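Local atomic coordinates of nuclease-like protein (Chaetomium thermophilum, PDB entry 6GRB), a protein that probably resolves four-way DNA (Holliday) junctions during recombination as a GEN1-type nuclease, and may also cleave 5' flaps. Residues Thr360-Ile365 / Leu450-Thr455; Leu380-Ile385 / Thr446-Gly451. All coordinates share one frame; numbering follows the deposited sequence.

Contact 1: Thr360-Ile365 / Leu450-Thr455; sequences TLVKGI and LGVPVT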
ATOM      1  N   THR A 360      -9.865 -30.592   1.040  1.00 88.66           N
ATOM      2  CA  THR A 360     -10.487 -29.872   2.143  1.00 89.51           C
ATOM      3  C   THR A 360     -10.617 -28.386   1.865  1.00 88.59           C
ATOM      4  O   THR A 360     -11.340 -27.702   2.596  1.00 89.32           O
ATOM      5  CB  THR A 360      -9.705 -30.093   3.451  1.00 89.76           C
ATOM      6  OG1 THR A 360     -10.589 -29.903   4.572  1.00 91.32           O
ATOM      7  CG2 THR A 360      -8.548 -29.115   3.576  1.00 88.19           C
ATOM      8  N   LEU A 361      -9.946 -27.871   0.835  1.00 85.73           N
ATOM      9  CA  LEU A 361     -10.008 -26.453   0.513  1.00 84.74           C
ATOM     10  C   LEU A 361     -10.692 -26.168  -0.811  1.00 84.77           C
ATOM     11  O   LEU A 361     -11.212 -25.066  -0.991  1.00 84.61           O
ATOM     12  CB  LEU A 361      -8.594 -25.846   0.480  1.00 83.03           C
ATOM     13  N   VAL A 362     -10.723 -27.138  -1.722  1.00 81.06           N
ATOM     14  CA  VAL A 362     -11.101 -26.909  -3.110  1.00 81.00           C
ATOM     15  C   VAL A 362     -11.780 -28.165  -3.630  1.00 82.24           C
ATOM     16  O   VAL A 362     -11.180 -29.246  -3.631  1.00 82.04           O
ATOM     17  CB  VAL A 362      -9.863 -26.563  -3.958  1.00 79.25           C
ATOM     18  CG1 VAL A 362     -10.125 -26.852  -5.421  1.00 79.39           C
ATOM     19  CG2 VAL A 362      -9.404 -25.117  -3.719  1.00 78.05           C
ATOM     20  N   LYS A 363     -13.029 -28.051  -4.072  1.00 77.69           N
ATOM     21  CA  LYS A 363     -13.712 -29.232  -4.587  1.00 78.74           C
ATOM     22  C   LYS A 363     -13.523 -29.442  -6.088  1.00 78.10           C
ATOM     23  O   LYS A 363     -13.616 -30.580  -6.549  1.00 78.37           O
ATOM     24  CB  LYS A 363     -15.203 -29.162  -4.267  1.00 80.62           C
ATOM     25  CG  LYS A 363     -15.483 -28.788  -2.829  1.00 81.42           C
ATOM     26  CD  LYS A 363     -15.031 -29.866  -1.845  1.00 81.55           C
ATOM     27  CE  LYS A 363     -15.227 -29.384  -0.408  1.00 82.22           C
ATOM     28  NZ  LYS A 363     -14.910 -30.433   0.589  1.00 82.65           N
ATOM     29  N   GLY A 364     -13.253 -28.397  -6.864  1.00 76.85           N
ATOM     30  CA  GLY A 364     -13.119 -28.584  -8.297  1.00 76.33           C
ATOM     31  C   GLY A 364     -12.707 -27.303  -8.991  1.00 75.35           C
ATOM     32  O   GLY A 364     -12.779 -26.202  -8.427  1.00 75.25           O
ATOM     33  N   ILE A 365     -12.266 -27.477 -10.237  1.00 73.88           N
ATOM     34  CA  ILE A 365     -11.907 -26.395 -11.142  1.00 73.01           C
ATOM     35  C   ILE A 365     -12.715 -26.586 -12.414  1.00 73.59           C
ATOM     36  O   ILE A 365     -12.873 -27.713 -12.889  1.00 73.96           O
ATOM     37  CB  ILE A 365     -10.395 -26.385 -11.451  1.00 71.45           C
ATOM     38  CG1 ILE A 365      -9.581 -26.391 -10.156  1.00 70.85           C
ATOM     39  CG2 ILE A 365     -10.021 -25.189 -12.304  1.00 70.60           C
ATOM     40  CD1 ILE A 365      -8.093 -26.664 -10.385  1.00 69.54           C
ATOM     41  N   LEU A 450       0.435 -23.897  -5.608  1.00 69.12           N
ATOM     42  CA  LEU A 450       1.139 -24.025  -4.338  1.00 69.40           C
ATOM     43  C   LEU A 450       0.315 -24.800  -3.314  1.00 70.28           C
ATOM     44  O   LEU A 450       0.838 -25.669  -2.601  1.00 70.88           O
ATOM     45  CB  LEU A 450       1.482 -22.630  -3.794  1.00 68.96           C
ATOM     46  CG  LEU A 450       2.379 -21.750  -4.679  1.00 68.27           C
ATOM     47  CD1 LEU A 450       2.663 -20.411  -3.994  1.00 68.02           C
ATOM     48  CD2 LEU A 450       3.673 -22.484  -5.080  1.00 68.42           C
ATOM     49  N   GLY A 451      -0.973 -24.494  -3.229  1.00 73.01           N
ATOM     50  CA  GLY A 451      -1.798 -24.993  -2.149  1.00 73.97           C
ATOM     51  C   GLY A 451      -2.504 -26.284  -2.479  1.00 74.79           C
ATOM     52  O   GLY A 451      -2.575 -27.182  -1.636  1.00 75.69           O
ATOM     53  N   VAL A 452      -3.013 -26.398  -3.703  1.00 75.70           N
ATOM     54  CA  VAL A 452      -3.723 -27.596  -4.143  1.00 76.57           C
ATOM     55  C   VAL A 452      -3.093 -28.161  -5.414  1.00 76.14           C
ATOM     56  O   VAL A 452      -3.776 -28.290  -6.440  1.00 76.36           O
ATOM     57  CB  VAL A 452      -5.213 -27.299  -4.348  1.00 77.30           C
ATOM     58  CG1 VAL A 452      -5.905 -27.227  -2.998  1.00 78.16           C
ATOM     59  CG2 VAL A 452      -5.387 -25.998  -5.112  1.00 76.56           C
ATOM     60  N   PRO A 453      -1.814 -28.557  -5.378  1.00 78.09           N
ATOM     61  CA  PRO A 453      -1.110 -28.869  -6.634  1.00 77.62           C
ATOM     62  C   PRO A 453      -1.676 -30.032  -7.445  1.00 78.24           C
ATOM     63  O   PRO A 453      -1.642 -29.960  -8.683  1.00 77.97           O
ATOM     64  CB  PRO A 453       0.324 -29.160  -6.158  1.00 77.32           C
ATOM     65  CG  PRO A 453       0.207 -29.461  -4.693  1.00 77.93           C
ATOM     66  CD  PRO A 453      -0.896 -28.580  -4.222  1.00 78.07           C
ATOM     67  N   VAL A 454      -2.159 -31.116  -6.827  1.00 79.33           N
ATOM     68  CA  VAL A 454      -2.549 -32.234  -7.679  1.00 79.86           C
ATOM     69  C   VAL A 454      -3.955 -32.050  -8.240  1.00 80.47           C
ATOM     70  O   VAL A 454      -4.335 -32.756  -9.186  1.00 80.89           O
ATOM     71  CB  VAL A 454      -2.376 -33.596  -6.970  1.00 80.60           C
ATOM     72  CG1 VAL A 454      -0.917 -33.805  -6.611  1.00 80.08           C
ATOM     73  CG2 VAL A 454      -3.233 -33.730  -5.739  1.00 81.45           C
ATOM     74  N   THR A 455      -4.723 -31.094  -7.709  1.00 78.78           N
ATOM     75  CA  THR A 455      -5.997 -30.729  -8.326  1.00 79.39           C
ATOM     76  C   THR A 455      -5.783 -29.953  -9.625  1.00 78.70           C
ATOM     77  O   THR A 455      -6.534 -30.129 -10.592  1.00 79.21           O
ATOM     78  CB  THR A 455      -6.828 -29.907  -7.347  1.00 79.85           C
ATOM     79  OG1 THR A 455      -6.885 -30.585  -6.085  1.00 80.48           O
ATOM     80  CG2 THR A 455      -8.230 -29.727  -7.877  1.00 80.86           C
TER
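In the C-terminal domain of this GEN1 enzyme, a small sheet-and-helix unit consistent with the chromodomain described for GEN1 relatives, Val-362 and Ile-365 pack against Val-452 and Thr-455 at the junction of two helices. The helix ending at Gly-451 gives way at Val-452 to the helix beginning at Pro-453, and it is this joint that faces the approach to strand 364-371. Val-362 and Val-452 come nearest in the backbone, their CA atoms 7.5 Å apart. The CG1 methyl of Val-452 lies against one flank of Val-362, 4.1 Å from its CB and equally far from its CG2. The other branch of Val-362 is directed elsewhere: CG1, anti to the backbone N (chi1 158°), lies 4.2 Å from CG2 of Thr-455. That same threonine methyl also receives the end of Ile-365, whose CD1 is 4.0 Å away and touches the Thr-455 carbonyl O at 3.8 Å. Thr-455 is thus split by character. Its methyl joins the apolar patch, while OG1, on the other branch, hydrogen-bonds to OE1 of Glu-358. The second carboxylate oxygen of Glu-358 takes the N-H of Val-454, so one acidic side chain grips the first turn of the new helix. No hydrogen bond joins the two segments. Leu-334 of helix 318-340 also packs on Val-362, Val-382 of strand 377-384 touches both Val-362 and Ile-365, and Val-456 and Trp-459 of helix 453-464 extend the apolar surface over Ile-365.

Contact 2: Leu380-Ile385 / Thr446-Gly451; sequences LRVSFI and TILKLG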
ATOM      1  N   LEU A 380      -8.073 -19.530 -12.069  1.00 66.30           N
ATOM      2  CA  LEU A 380      -8.833 -20.759 -12.212  1.00 67.36           C
ATOM      3  C   LEU A 380     -10.135 -20.636 -11.430  1.00 68.67           C
ATOM      4  O   LEU A 380     -10.156 -20.081 -10.320  1.00 68.62           O
ATOM      5  CB  LEU A 380      -8.014 -21.968 -11.736  1.00 66.98           C
ATOM      6  CG  LEU A 380      -6.784 -22.362 -12.584  1.00 66.06           C
ATOM      7  CD1 LEU A 380      -6.097 -23.602 -12.040  1.00 65.91           C
ATOM      8  CD2 LEU A 380      -7.190 -22.574 -14.027  1.00 66.48           C
ATOM      9  N   ARG A 381     -11.218 -21.127 -12.023  1.00 68.12           N
ATOM     10  CA  ARG A 381     -12.546 -21.074 -11.414  1.00 69.66           C
ATOM     11  C   ARG A 381     -12.677 -22.234 -10.437  1.00 70.30           C
ATOM     12  O   ARG A 381     -12.752 -23.393 -10.851  1.00 70.60           O
ATOM     13  CB  ARG A 381     -13.628 -21.150 -12.491  1.00 70.60           C
ATOM     14  CG  ARG A 381     -15.029 -20.987 -11.983  1.00 72.18           C
ATOM     15  CD  ARG A 381     -15.270 -19.570 -11.515  1.00 72.29           C
ATOM     16  NE  ARG A 381     -16.698 -19.281 -11.416  1.00 73.72           N
ATOM     17  CZ  ARG A 381     -17.210 -18.140 -10.955  1.00 74.14           C
ATOM     18  NH1 ARG A 381     -16.402 -17.166 -10.545  1.00 73.35           N
ATOM     19  NH2 ARG A 381     -18.533 -17.978 -10.896  1.00 75.23           N
ATOM     20  N   VAL A 382     -12.633 -21.938  -9.145  1.00 71.65           N
ATOM     21  CA  VAL A 382     -12.674 -23.003  -8.151  1.00 72.18           C
ATOM     22  C   VAL A 382     -13.925 -23.073  -7.290  1.00 73.99           C
ATOM     23  O   VAL A 382     -14.499 -22.056  -6.902  1.00 74.59           O
ATOM     24  CB  VAL A 382     -11.447 -22.935  -7.218  1.00 70.82           C
ATOM     25  CG1 VAL A 382     -11.564 -23.973  -6.112  1.00 70.82           C
ATOM     26  CG2 VAL A 382     -10.165 -23.135  -8.012  1.00 69.74           C
ATOM     27  N   SER A 383     -14.304 -24.301  -6.953  1.00 74.95           N
ATOM     28  CA  SER A 383     -15.462 -24.601  -6.127  1.00 76.82           C
ATOM     29  C   SER A 383     -15.008 -24.934  -4.733  1.00 76.64           C
ATOM     30  O   SER A 383     -13.931 -25.437  -4.550  1.00 75.30           O
ATOM     31  CB  SER A 383     -16.271 -25.769  -6.685  1.00 77.90           C
ATOM     32  OG  SER A 383     -15.545 -26.972  -6.683  1.00 76.95           O
ATOM     33  N   PHE A 384     -15.876 -24.696  -3.766  1.00 74.40           N
ATOM     34  CA  PHE A 384     -15.595 -24.865  -2.344  1.00 74.26           C
ATOM     35  C   PHE A 384     -16.910 -24.733  -1.579  1.00 76.38           C
ATOM     36  O   PHE A 384     -17.907 -24.223  -2.105  1.00 77.76           O
ATOM     37  CB  PHE A 384     -14.571 -23.834  -1.843  1.00 72.18           C
ATOM     38  CG  PHE A 384     -14.991 -22.402  -2.060  1.00 72.00           C
ATOM     39  CD1 PHE A 384     -14.734 -21.763  -3.259  1.00 71.42           C
ATOM     40  CD2 PHE A 384     -15.644 -21.695  -1.063  1.00 72.33           C
ATOM     41  CE1 PHE A 384     -15.123 -20.447  -3.463  1.00 71.45           C
ATOM     42  CE2 PHE A 384     -16.032 -20.379  -1.266  1.00 72.00           C
ATOM     43  CZ  PHE A 384     -15.765 -19.760  -2.473  1.00 71.73           C
ATOM     44  N   ILE A 385     -16.905 -25.193  -0.328  1.00 74.83           N
ATOM     45  CA  ILE A 385     -18.085 -25.129   0.526  1.00 76.79           C
ATOM     46  C   ILE A 385     -17.852 -24.012   1.550  1.00 75.40           C
ATOM     47  O   ILE A 385     -17.057 -24.207   2.482  1.00 74.44           O
ATOM     48  CB  ILE A 385     -18.375 -26.469   1.219  1.00 78.20           C
ATOM     49  CG1 ILE A 385     -18.403 -27.626   0.204  1.00 78.32           C
ATOM     50  CG2 ILE A 385     -19.702 -26.388   1.997  1.00 80.51           C
ATOM     51  CD1 ILE A 385     -19.701 -27.755  -0.584  1.00 79.64           C
ATOM     52  N   THR A 446      -1.294 -19.402  -9.911  1.00 64.52           N
ATOM     53  CA  THR A 446      -0.076 -19.797  -9.221  1.00 64.23           C
ATOM     54  C   THR A 446      -0.305 -19.958  -7.724  1.00 64.35           C
ATOM     55  O   THR A 446       0.409 -20.733  -7.073  1.00 64.50           O
ATOM     56  CB  THR A 446       1.080 -18.827  -9.505  1.00 63.75           C
ATOM     57  OG1 THR A 446       0.736 -17.504  -9.096  1.00 63.51           O
ATOM     58  CG2 THR A 446       1.453 -18.831 -10.960  1.00 63.96           C
ATOM     59  N   ILE A 447      -1.310 -19.289  -7.158  1.00 63.30           N
ATOM     60  CA  ILE A 447      -1.645 -19.592  -5.768  1.00 63.61           C
ATOM     61  C   ILE A 447      -2.200 -21.013  -5.656  1.00 64.42           C
ATOM     62  O   ILE A 447      -1.945 -21.716  -4.673  1.00 64.81           O
ATOM     63  CB  ILE A 447      -2.608 -18.529  -5.191  1.00 63.58           C
ATOM     64  CG1 ILE A 447      -1.853 -17.237  -4.910  1.00 62.84           C
ATOM     65  CG2 ILE A 447      -3.273 -19.020  -3.907  1.00 64.22           C
ATOM     66  CD1 ILE A 447      -2.636 -16.232  -4.134  1.00 62.78           C
ATOM     67  N   LEU A 448      -2.903 -21.484  -6.676  1.00 65.33           N
ATOM     68  CA  LEU A 448      -3.468 -22.830  -6.625  1.00 66.23           C
ATOM     69  C   LEU A 448      -2.421 -23.914  -6.881  1.00 66.15           C
ATOM     70  O   LEU A 448      -2.572 -25.044  -6.401  1.00 66.81           O
ATOM     71  CB  LEU A 448      -4.614 -22.953  -7.633  1.00 66.92           C
ATOM     72  CG  LEU A 448      -5.857 -22.075  -7.490  1.00 67.46           C
ATOM     73  CD1 LEU A 448      -6.877 -22.495  -8.532  1.00 68.48           C
ATOM     74  CD2 LEU A 448      -6.443 -22.167  -6.105  1.00 68.00           C
ATOM     75  N   LYS A 449      -1.368 -23.610  -7.640  1.00 69.70           N
ATOM     76  CA  LYS A 449      -0.331 -24.613  -7.822  1.00 69.74           C
ATOM     77  C   LYS A 449       0.426 -24.871  -6.527  1.00 69.82           C
ATOM     78  O   LYS A 449       0.956 -25.972  -6.346  1.00 70.20           O
ATOM     79  CB  LYS A 449       0.614 -24.190  -8.942  1.00 69.16           C
ATOM     80  CG  LYS A 449      -0.050 -24.177 -10.317  1.00 69.19           C
ATOM     81  CD  LYS A 449       0.912 -23.730 -11.394  1.00 69.11           C
ATOM     82  CE  LYS A 449       0.263 -23.741 -12.762  1.00 69.20           C
ATOM     83  NZ  LYS A 449       1.168 -23.281 -13.865  1.00 68.75           N
ATOM     84  N   LEU A 450       0.435 -23.897  -5.608  1.00 69.12           N
ATOM     85  CA  LEU A 450       1.139 -24.025  -4.338  1.00 69.40           C
ATOM     86  C   LEU A 450       0.315 -24.800  -3.314  1.00 70.28           C
ATOM     87  O   LEU A 450       0.838 -25.669  -2.601  1.00 70.88           O
ATOM     88  CB  LEU A 450       1.482 -22.630  -3.794  1.00 68.96           C
ATOM     89  CG  LEU A 450       2.379 -21.750  -4.679  1.00 68.27           C
ATOM     90  CD1 LEU A 450       2.663 -20.411  -3.994  1.00 68.02           C
ATOM     91  CD2 LEU A 450       3.673 -22.484  -5.080  1.00 68.42           C
ATOM     92  N   GLY A 451      -0.973 -24.494  -3.229  1.00 73.01           N
ATOM     93  CA  GLY A 451      -1.798 -24.993  -2.149  1.00 73.97           C
ATOM     94  C   GLY A 451      -2.504 -26.284  -2.479  1.00 74.79           C
ATOM     95  O   GLY A 451      -2.575 -27.182  -1.636  1.00 75.69           O
TER
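The extended strand residues Leu-380 to Phe-384 run past the short helix 445-451, with Leu-380 and Leu-448 closest in the backbone at 8.0 Å between their CA atoms. This is sheet-to-helix packing in the Gen1 C-terminal domain: strand 377-384 is the middle one of a three-stranded antiparallel sheet, and the helix follows directly after strand 439-444. The alternation of the strand turns Leu-380 and Val-382 toward the helix, whereas the intervening Arg-381 points away and forms a cation-pi contact with Trp-442.

From the helix, Leu-448 alone makes the close contacts. With CD1 anti to CA (chi2 -175°), the path from CA through CB and CG to CD1 is extended and carries that methyl onto the sheet. CD1 touches both strand residues, approaching each by a different route. Val-382 meets it end on, methyl to methyl, with CG2 at 3.4 Å. Leu-380 passes it at a slant and touches it along its length: CB is 3.4 Å away, CD1 3.8 Å and CG 4.1 Å. The two shortest separations are tight for carbon atoms. All three residues are buried, and the contact is wholly apolar, with no hydrogen bond across it.

Neighbouring strands complete the layer. Ile-365 of strand 364-371 touches Leu-380, and Val-443 of strand 439-444 touches Leu-448. On another face of the helix, Ile-447 rests on Ile-23 and Leu-26 of helix 18-29, which joins the domain to the N-terminal part of the chain. At Leu-448 CD1, the directions to Leu-380 CB and Val-382 CG2 are nearly perpendicular, about 82° apart.

From the N terminus, residues 360-365 come first and lead into strand 364-371; the chain then turns back through 380-385, passes helix 386-390 and an unmodelled span, and returns by strand 439-444 to the helices. Contact 2 closes a loop with 60 residues between its segments, and this lies within the 84-residue loop closed by contact 1. Segments 446-451 and 450-455 overlap at Leu-450 and Gly-451, so both loops end on the same part of the chain. On the sheet side, Lys-363 N lies 2.8 Å from Ser-383 O, a probable hydrogen bond. Together the two contacts tie strands 364-371 and 377-384 to helices 445-451 and 453-464.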